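Local coordinates for Alpha/beta hydrolase (Streptomyces albidoflavus, PDB 6KSU), which probably acts as a penicillin-binding-protein-like cyclase that closes non-ribosomal peptides into macrolactams by joining residues of opposite chirality, at residues R129-S133 and H134-V138; D282-E286 and D287-A291; G303-D306 and G307-L310; A364-E368 and A369-V373. All coordinates share one frame; numbering follows the deposited sequence.

Contact 1: residues R129-S133 and H134-V138; sequences RQLLS and HTAGV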
loop_
_atom_site.group_PDB
_atom_site.type_symbol
_atom_site.label_atom_id
_atom_site.label_comp_id
_atom_site.label_asym_id
_atom_site.label_seq_id
_atom_site.Cartn_x
_atom_site.Cartn_y
_atom_site.Cartn_z
ATOM N N ARG A 129 -16.749 0.214 4.388
ATOM C CA ARG A 129 -16.096 1.523 4.419
ATOM C C ARG A 129 -14.884 1.534 5.351
ATOM O O ARG A 129 -13.850 2.139 5.031
ATOM C CB ARG A 129 -17.082 2.608 4.847
ATOM C CG ARG A 129 -16.538 4.025 4.643
ATOM C CD ARG A 129 -17.338 5.064 5.420
ATOM N NE ARG A 129 -18.735 5.096 4.976
ATOM C CZ ARG A 129 -19.142 5.546 3.786
ATOM N NH1 ARG A 129 -18.267 6.017 2.899
ATOM N NH2 ARG A 129 -20.436 5.533 3.482
ATOM N N GLN A 130 -15.000 0.890 6.520
ATOM C CA GLN A 130 -13.865 0.816 7.429
ATOM C C GLN A 130 -12.760 -0.068 6.879
ATOM O O GLN A 130 -11.583 0.206 7.117
ATOM C CB GLN A 130 -14.307 0.291 8.794
ATOM C CG GLN A 130 -15.322 1.183 9.506
ATOM C CD GLN A 130 -16.015 0.467 10.651
ATOM O OE1 GLN A 130 -16.087 -0.759 10.675
ATOM N NE2 GLN A 130 -16.542 1.233 11.602
ATOM N N LEU A 131 -13.119 -1.166 6.206
ATOM C CA LEU A 131 -12.098 -2.021 5.614
ATOM C C LEU A 131 -11.281 -1.245 4.585
ATOM O O LEU A 131 -10.048 -1.197 4.666
ATOM C CB LEU A 131 -12.732 -3.264 4.989
ATOM C CG LEU A 131 -13.359 -4.309 5.925
ATOM C CD1 LEU A 131 -13.962 -5.410 5.070
ATOM C CD2 LEU A 131 -12.363 -4.897 6.873
ATOM N N LEU A 132 -11.961 -0.561 3.669
ATOM C CA LEU A 132 -11.281 0.217 2.634
ATOM C C LEU A 132 -10.256 1.176 3.223
ATOM O O LEU A 132 -9.200 1.426 2.614
ATOM C CB LEU A 132 -12.310 1.018 1.814
ATOM C CG LEU A 132 -12.972 0.444 0.541
ATOM C CD1 LEU A 132 -11.962 0.008 -0.523
ATOM C CD2 LEU A 132 -13.891 -0.689 0.801
ATOM N N SER A 133 -10.549 1.715 4.405
ATOM C CA SER A 133 -9.801 2.813 4.988
ATOM C C SER A 133 -8.857 2.346 6.076
ATOM O O SER A 133 -8.200 3.177 6.710
ATOM C CB SER A 133 -10.771 3.871 5.540
ATOM O OG SER A 133 -11.652 3.319 6.507
ATOM N N HIS A 134 -8.794 1.038 6.311
ATOM C CA HIS A 134 -7.957 0.463 7.358
ATOM C C HIS A 134 -8.379 0.960 8.743
ATOM O O HIS A 134 -7.553 1.151 9.640
ATOM C CB HIS A 134 -6.469 0.741 7.105
ATOM C CG HIS A 134 -5.968 0.194 5.803
ATOM N ND1 HIS A 134 -5.631 -1.134 5.632
ATOM C CD2 HIS A 134 -5.761 0.790 4.606
ATOM C CE1 HIS A 134 -5.246 -1.333 4.386
ATOM N NE2 HIS A 134 -5.306 -0.178 3.745
ATOM N N THR A 135 -9.668 1.182 8.947
ATOM C CA THR A 135 -10.141 1.630 10.249
ATOM C C THR A 135 -11.068 0.601 10.872
ATOM O O THR A 135 -11.948 0.952 11.651
ATOM C CB THR A 135 -10.851 2.979 10.143
ATOM O OG1 THR A 135 -11.849 2.910 9.126
ATOM C CG2 THR A 135 -9.878 4.097 9.834
ATOM N N ALA A 136 -10.913 -0.668 10.522
ATOM C CA ALA A 136 -11.824 -1.675 11.037
ATOM C C ALA A 136 -11.273 -2.414 12.246
ATOM O O ALA A 136 -11.994 -3.229 12.835
ATOM C CB ALA A 136 -12.191 -2.683 9.950
ATOM N N GLY A 137 -10.031 -2.149 12.635
ATOM C CA GLY A 137 -9.469 -2.850 13.763
ATOM C C GLY A 137 -9.017 -4.257 13.467
ATOM O O GLY A 137 -8.760 -5.018 14.405
ATOM N N VAL A 138 -8.910 -4.624 12.198
ATOM C CA VAL A 138 -8.361 -5.920 11.817
ATOM C C VAL A 138 -6.841 -5.884 11.952
ATOM O O VAL A 138 -6.189 -4.889 11.607
ATOM C CB VAL A 138 -8.794 -6.283 10.382
ATOM C CG1 VAL A 138 -8.689 -7.778 10.167
ATOM C CG2 VAL A 138 -10.230 -5.796 10.102
#
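Gln130 and Thr135 meet where helix 128-132 ends in a Schellman motif, with His134 as the residue of positive phi (62°). Two backbone bonds close the turn. Thr135 N reaches back to Gln130 O at 2.8 Å, nearly straight at the hydrogen. His134 N reaches Leu131 O at 3.0 Å from well above the carbonyl plane. In the Gln130 side chain, CB lies 3.6 Å from Thr135 OG1 and also packs against the methyl of Ala136. CG, placed beside the backbone N by a chi1 of -62°, passes Thr135 OG1 and Thr135 O, and the two side chains cross at about a right angle. Beyond CG the chain stays extended, and its OE1 accepts a bond from Thr127 N, just ahead of the same helix. Ala136 CB also meets Leu131, whose CD2 lies 3.8 Å from it and 4.0 Å from Val138 CG2, in a layer continued by Leu181 and Leu182 of helix 176-189. The turn delivers the His134 ring to a stack with Tyr174 and to an edge-to-face contact with Trp308. This places it beside the probable active site of a penicillin-binding-protein-like fold, where Ser83, Lys86 and Tyr174 match the SxxK pattern. Ser133 OG, buried with Thr135 OG1, sits 2.7 Å from that hydroxyl oxygen and 2.9 Å from Arg129 O.

Contact 2: residues D282-E286 and D287-A291; sequences DLLPE and DAVLA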
loop_
_atom_site.group_PDB
_atom_site.type_symbol
_atom_site.label_atom_id
_atom_site.label_comp_id
_atom_site.label_asym_id
_atom_site.label_seq_id
_atom_site.Cartn_x
_atom_site.Cartn_y
_atom_site.Cartn_z
ATOM N N ASP A 282 -17.221 5.907 -17.343
ATOM C CA ASP A 282 -18.434 5.350 -16.737
ATOM C C ASP A 282 -18.117 4.184 -15.810
ATOM O O ASP A 282 -18.923 3.865 -14.925
ATOM C CB ASP A 282 -19.421 4.869 -17.812
ATOM C CG ASP A 282 -20.288 6.000 -18.392
ATOM O OD1 ASP A 282 -19.970 6.481 -19.508
ATOM O OD2 ASP A 282 -21.306 6.383 -17.762
ATOM N N LEU A 283 -16.952 3.551 -15.998
ATOM C CA LEU A 283 -16.574 2.378 -15.216
ATOM C C LEU A 283 -16.416 2.700 -13.734
ATOM O O LEU A 283 -16.637 1.833 -12.877
ATOM C CB LEU A 283 -15.272 1.812 -15.767
ATOM C CG LEU A 283 -15.038 0.336 -15.541
ATOM C CD1 LEU A 283 -16.102 -0.454 -16.274
ATOM C CD2 LEU A 283 -13.658 -0.012 -16.061
ATOM N N LEU A 284 -16.007 3.924 -13.412
ATOM C CA LEU A 284 -15.939 4.379 -12.029
ATOM C C LEU A 284 -16.518 5.787 -11.987
ATOM O O LEU A 284 -15.828 6.765 -12.335
ATOM C CB LEU A 284 -14.516 4.323 -11.477
ATOM C CG LEU A 284 -14.524 4.116 -9.954
ATOM C CD1 LEU A 284 -13.180 3.648 -9.432
ATOM C CD2 LEU A 284 -14.900 5.399 -9.272
ATOM N N PRO A 285 -17.785 5.917 -11.572
ATOM C CA PRO A 285 -18.452 7.224 -11.503
ATOM C C PRO A 285 -17.720 8.244 -10.643
ATOM O O PRO A 285 -16.912 7.915 -9.774
ATOM C CB PRO A 285 -19.815 6.885 -10.890
ATOM C CG PRO A 285 -20.062 5.467 -11.284
ATOM C CD PRO A 285 -18.711 4.804 -11.301
ATOM N N GLU A 286 -18.057 9.511 -10.890
ATOM C CA GLU A 286 -17.415 10.619 -10.197
ATOM C C GLU A 286 -17.618 10.542 -8.684
ATOM O O GLU A 286 -16.715 10.890 -7.912
ATOM C CB GLU A 286 -17.959 11.943 -10.736
ATOM C CG GLU A 286 -17.308 13.180 -10.130
ATOM C CD GLU A 286 -16.715 14.093 -11.187
ATOM O OE1 GLU A 286 -17.427 14.371 -12.178
ATOM O OE2 GLU A 286 -15.550 14.536 -11.032
ATOM N N ASP A 287 -18.791 10.097 -8.233
ATOM C CA ASP A 287 -19.015 10.061 -6.790
ATOM C C ASP A 287 -18.107 9.031 -6.121
ATOM O O ASP A 287 -17.575 9.275 -5.035
ATOM C CB ASP A 287 -20.481 9.780 -6.481
ATOM C CG ASP A 287 -21.390 10.941 -6.861
ATOM O OD1 ASP A 287 -21.103 11.627 -7.864
ATOM O OD2 ASP A 287 -22.393 11.181 -6.155
ATOM N N ALA A 288 -17.893 7.885 -6.769
ATOM C CA ALA A 288 -16.975 6.897 -6.207
ATOM C C ALA A 288 -15.539 7.423 -6.184
ATOM O O ALA A 288 -14.835 7.284 -5.176
ATOM C CB ALA A 288 -17.074 5.596 -7.000
ATOM N N VAL A 289 -15.102 8.046 -7.279
ATOM C CA VAL A 289 -13.777 8.661 -7.339
ATOM C C VAL A 289 -13.565 9.601 -6.157
ATOM O O VAL A 289 -12.505 9.595 -5.510
ATOM C CB VAL A 289 -13.605 9.403 -8.679
ATOM C CG1 VAL A 289 -12.524 10.429 -8.582
ATOM C CG2 VAL A 289 -13.271 8.437 -9.765
ATOM N N LEU A 290 -14.564 10.442 -5.880
ATOM C CA LEU A 290 -14.441 11.411 -4.796
ATOM C C LEU A 290 -14.401 10.716 -3.444
ATOM O O LEU A 290 -13.646 11.120 -2.552
ATOM C CB LEU A 290 -15.591 12.418 -4.855
ATOM C CG LEU A 290 -15.575 13.472 -3.744
ATOM C CD1 LEU A 290 -14.312 14.326 -3.793
ATOM C CD2 LEU A 290 -16.835 14.338 -3.775
ATOM N N ALA A 291 -15.168 9.638 -3.294
ATOM C CA ALA A 291 -15.144 8.867 -2.052
ATOM C C ALA A 291 -13.777 8.214 -1.802
ATOM O O ALA A 291 -13.244 8.276 -0.679
ATOM C CB ALA A 291 -16.250 7.819 -2.098
#
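Leu284 packs against Val289 across the start of helix 286-293, with Pro285 at the N-cap between them. The apolar contact runs from CD2 of Leu284 to CG2 of Val289, modelled 3.5 Å apart. Leu284 has its CG turned opposite the backbone N (chi1 -152°), which directs the side chain toward the first helical turn. The same CD2 methyl also lies against Ala288 CB, but there it is modelled too close to be trusted, so its exact position is doubtful. Around this cluster Leu284 touches Glu91, and Pro285 and Ala288 touch Cys98, all on helix 85-98, while Val289 leans on His271 and Arg275.

The hydrogen bonds belong to the backbone. Val289 N donates to Pro285 O at 3.1 Å, almost straight at the hydrogen (172°) and nearly along the C=O axis. Leu290 N follows with a 3.0 Å bond to Glu286 O, tilted from the carbonyl plane. Upstream of the helix, Leu284 O accepts from Arg275 NH1, which ties the approach to the loop behind it.

The charged groups stand on the solvent side. Glu286 and Asp287 occupy the first turn, where negative side chains would probably interact favourably with the helix dipole. Their carboxylates keep apart, with Glu286 OE1 6.3 Å from Asp287 OD1, and the Glu286 side chain also touches Arg275. An apolar residue just before the N-cap, packed on the fourth residue after it, is the arrangement known as a hydrophobic staple, here the pairing of Leu284 with Val289.

Contact 3: residues G303-D306 and G307-L310; sequences GLAD and GWGL
Trp308 takes Leu304 and Ala305 at one corner of its indole, the CZ3 atom. The closely packed part is around buried Ala305, whose CB lies 4.2 Å from Trp308 CZ3 and 3.8 Å from Gly307 O, beside both the ring and the Gly307 carbonyl. The methyl also touches Met313 and His315 of the neighbouring strand, and Phe172 also meets the indole. Two residues, Asp306 and Gly307, are paired with one, Arg314: a classic beta bulge at the edge strand of the seven-stranded antiparallel sheet.

The more open side belongs to Leu304, which is partly exposed. It reaches the indole with CD1 alone, at 4.1 Å from CZ3, an approach about as long as that of Ala305, and the two side chains cross obliquely. It also touches Tyr174 of the SxxK-like pattern, so this side borders the probable active site. Asp306 is partly exposed too, and its OD2 accepts from Gly316 N beyond strand 313-315.

Across the two segments the contact is purely van der Waals. Polar ties come from around it, among them the backbone bonds to Arg314, Gly316 N to Asp306, and His315 NE2 to Leu304 O.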
loop_
_atom_site.group_PDB
_atom_site.type_symbol
_atom_site.label_atom_id
_atom_site.label_comp_id
_atom_site.label_asym_id
_atom_site.label_seq_id
_atom_site.Cartn_x
_atom_site.Cartn_y
_atom_site.Cartn_z
ATOM N N GLY A 303 2.793 7.772 10.422
ATOM C CA GLY A 303 4.002 7.131 9.946
ATOM C C GLY A 303 3.948 6.568 8.536
ATOM O O GLY A 303 4.910 5.913 8.118
ATOM N N LEU A 304 2.847 6.792 7.791
ATOM C CA LEU A 304 2.674 6.327 6.407
ATOM C C LEU A 304 2.183 7.419 5.465
ATOM O O LEU A 304 2.753 7.582 4.389
ATOM C CB LEU A 304 1.705 5.136 6.352
ATOM C CG LEU A 304 2.251 3.707 6.317
ATOM C CD1 LEU A 304 1.141 2.729 5.899
ATOM C CD2 LEU A 304 3.487 3.582 5.401
ATOM N N ALA A 305 1.149 8.170 5.842
ATOM C CA ALA A 305 0.613 9.239 5.010
ATOM C C ALA A 305 -0.069 10.263 5.907
ATOM O O ALA A 305 -0.244 10.048 7.114
ATOM C CB ALA A 305 -0.376 8.693 3.972
ATOM N N ASP A 306 -0.506 11.369 5.292
ATOM C CA ASP A 306 -1.272 12.375 6.023
ATOM C C ASP A 306 -2.749 12.025 6.158
ATOM O O ASP A 306 -3.402 12.495 7.096
ATOM C CB ASP A 306 -1.109 13.729 5.348
ATOM C CG ASP A 306 0.315 14.175 5.335
ATOM O OD1 ASP A 306 0.930 14.126 6.420
ATOM O OD2 ASP A 306 0.828 14.547 4.257
ATOM N N GLY A 307 -3.285 11.201 5.271
ATOM C CA GLY A 307 -4.653 10.740 5.408
ATOM C C GLY A 307 -4.867 9.518 4.549
ATOM O O GLY A 307 -4.082 9.235 3.637
ATOM N N TRP A 308 -5.938 8.789 4.845
ATOM C CA TRP A 308 -6.318 7.637 4.038
ATOM C C TRP A 308 -7.791 7.735 3.689
ATOM O O TRP A 308 -8.620 8.109 4.529
ATOM C CB TRP A 308 -6.059 6.315 4.753
ATOM C CG TRP A 308 -5.532 5.258 3.836
ATOM C CD1 TRP A 308 -6.251 4.455 3.000
ATOM C CD2 TRP A 308 -4.152 4.890 3.660
ATOM N NE1 TRP A 308 -5.401 3.610 2.311
ATOM C CE2 TRP A 308 -4.113 3.858 2.705
ATOM C CE3 TRP A 308 -2.953 5.323 4.241
ATOM C CZ2 TRP A 308 -2.927 3.249 2.319
ATOM C CZ3 TRP A 308 -1.776 4.727 3.849
ATOM C CH2 TRP A 308 -1.768 3.704 2.890
ATOM N N GLY A 309 -8.110 7.376 2.461
ATOM C CA GLY A 309 -9.488 7.346 2.015
ATOM C C GLY A 309 -9.934 5.920 1.771
ATOM O O GLY A 309 -9.671 5.038 2.585
ATOM N N LEU A 310 -10.603 5.662 0.657
ATOM C CA LEU A 310 -10.995 4.300 0.304
ATOM C C LEU A 310 -10.014 3.811 -0.762
ATOM O O LEU A 310 -10.199 4.046 -1.950
ATOM C CB LEU A 310 -12.440 4.257 -0.175
ATOM C CG LEU A 310 -13.436 5.054 0.681
ATOM C CD1 LEU A 310 -14.856 4.992 0.091
ATOM C CD2 LEU A 310 -13.432 4.564 2.125
#

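Contact 4: residues A364-E368 and A369-V373; sequences ARLPE and AGLDV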
loop_
_atom_site.group_PDB
_atom_site.type_symbol
_atom_site.label_atom_id
_atom_site.label_comp_id
_atom_site.label_asym_id
_atom_site.label_seq_id
_atom_site.Cartn_x
_atom_site.Cartn_y
_atom_site.Cartn_z
ATOM N N ALA A 364 12.435 13.581 -5.649
ATOM C CA ALA A 364 13.225 14.779 -5.401
ATOM C C ALA A 364 13.679 15.458 -6.681
ATOM O O ALA A 364 13.815 16.684 -6.703
ATOM C CB ALA A 364 14.448 14.441 -4.548
ATOM N N ARG A 365 13.906 14.706 -7.759
ATOM C CA ARG A 365 14.456 15.306 -8.974
ATOM C C ARG A 365 13.414 15.627 -10.042
ATOM O O ARG A 365 13.620 16.567 -10.821
ATOM C CB ARG A 365 15.541 14.395 -9.549
ATOM C CG ARG A 365 16.680 14.220 -8.556
ATOM C CD ARG A 365 18.052 14.163 -9.200
ATOM N NE ARG A 365 18.142 15.005 -10.379
ATOM C CZ ARG A 365 19.000 14.792 -11.367
ATOM N NH1 ARG A 365 19.851 13.774 -11.290
ATOM N NH2 ARG A 365 19.004 15.597 -12.423
ATOM N N LEU A 366 12.273 14.911 -10.081
ATOM C CA LEU A 366 11.206 15.266 -11.019
ATOM C C LEU A 366 10.737 16.720 -10.919
ATOM O O LEU A 366 10.173 17.232 -11.898
ATOM C CB LEU A 366 9.991 14.344 -10.851
ATOM C CG LEU A 366 10.022 12.894 -11.377
ATOM C CD1 LEU A 366 8.900 12.093 -10.699
ATOM C CD2 LEU A 366 9.886 12.836 -12.890
ATOM N N PRO A 367 10.903 17.429 -9.788
ATOM C CA PRO A 367 10.570 18.866 -9.816
ATOM C C PRO A 367 11.287 19.639 -10.909
ATOM O O PRO A 367 10.737 20.631 -11.401
ATOM C CB PRO A 367 10.973 19.345 -8.418
ATOM C CG PRO A 367 10.673 18.167 -7.557
ATOM C CD PRO A 367 11.022 16.948 -8.395
ATOM N N GLU A 368 12.475 19.209 -11.335
ATOM C CA GLU A 368 13.146 19.904 -12.426
ATOM C C GLU A 368 12.488 19.655 -13.793
ATOM O O GLU A 368 13.057 20.037 -14.818
ATOM C CB GLU A 368 14.638 19.547 -12.446
ATOM C CG GLU A 368 15.032 18.292 -13.176
ATOM C CD GLU A 368 16.434 17.831 -12.791
ATOM O OE1 GLU A 368 16.871 18.136 -11.650
ATOM O OE2 GLU A 368 17.090 17.166 -13.627
ATOM N N ALA A 369 11.285 19.064 -13.826
ATOM C CA ALA A 369 10.430 19.108 -15.007
ATOM C C ALA A 369 8.994 19.505 -14.663
ATOM O O ALA A 369 8.072 19.205 -15.436
ATOM C CB ALA A 369 10.447 17.767 -15.746
ATOM N N GLY A 370 8.781 20.181 -13.531
ATOM C CA GLY A 370 7.461 20.634 -13.127
ATOM C C GLY A 370 6.602 19.606 -12.416
ATOM O O GLY A 370 5.440 19.903 -12.093
ATOM N N LEU A 371 7.133 18.409 -12.159
ATOM C CA LEU A 371 6.396 17.331 -11.504
ATOM C C LEU A 371 6.812 17.258 -10.042
ATOM O O LEU A 371 7.650 16.452 -9.652
ATOM C CB LEU A 371 6.657 16.002 -12.198
ATOM C CG LEU A 371 5.934 15.738 -13.504
ATOM C CD1 LEU A 371 5.719 14.249 -13.670
ATOM C CD2 LEU A 371 4.625 16.460 -13.462
ATOM N N ASP A 372 6.175 18.087 -9.217
ATOM C CA ASP A 372 6.493 18.164 -7.790
ATOM C C ASP A 372 5.533 17.267 -7.004
ATOM O O ASP A 372 4.549 17.715 -6.407
ATOM C CB ASP A 372 6.441 19.615 -7.311
ATOM C CG ASP A 372 5.227 20.374 -7.843
ATOM O OD1 ASP A 372 4.637 19.958 -8.872
ATOM O OD2 ASP A 372 4.855 21.387 -7.208
ATOM N N VAL A 373 5.839 15.968 -7.004
ATOM C CA VAL A 373 5.019 15.029 -6.252
ATOM C C VAL A 373 5.142 15.343 -4.769
ATOM O O VAL A 373 6.207 15.750 -4.290
ATOM C CB VAL A 373 5.446 13.582 -6.553
ATOM C CG1 VAL A 373 4.474 12.593 -5.905
ATOM C CG2 VAL A 373 5.559 13.358 -8.049
#
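Leu366 O accepts two backbone donors in the 3-10 turn that follows helix 355-365. Ala369 N comes to it at 2.9 Å and Leu371 N at 3.3 Å, from opposite faces of the carbonyl plane, so the oxygen is gripped from both sides. Pro367 O takes Gly370 N at 2.9 Å, again from above the plane. With Gly370 at a positive phi of 83°, the Leu371-to-Leu366 and Gly370-to-Pro367 bonds make a Schellman motif. It carries the apolar contact common to that motif, Leu366 CB against Leu371 CB at 4.0 Å. Leu371 then packs on Leu344, Leu346 and Val51 of the seven-stranded sheet, while Leu366 touches Val31 of helix 23-41.

The carbonyls of the turn are paid for from outside: Arg53 NH1 serves Ala369 O, and Arg342 NH2 serves Gly370 O. Arg342 also forms a salt bridge through NH1 with Asp372 OD1. On the helix side, Glu368 N bonds to Arg365 O at 2.9 Å, and the same two residues join by their side chains. Arg365 NH2 meets the syn side of Glu368 OE2 at 2.8 Å, with a weak second bond to Glu368 OE1, and the carboxylate carbon lies at the guanidinium edge, in its plane.

In the fold
Each contact is local, and the four follow one another in series along the chain with no nesting or crossing. Contact 1 turns the chain off helix 128-132 and contact 2 starts helix 286-293. Contact 3 leads into edge strand 307-308, and contact 4 follows helix 355-365 into the linker toward the eight-stranded barrel. Contact 3 joins the first two: Leu310 CD2 packs on Leu132 CB at 3.7 Å, and Leu310 CG on Ala291 O at 3.5 Å. The helical region thereby meets the edge of the seven-stranded sheet beside the probable active site. Contact 4 stands apart, its nearest atoms about 10 Å from contact 3, and packs on strands 46-53 and 344-350, toward the other end of that sheet.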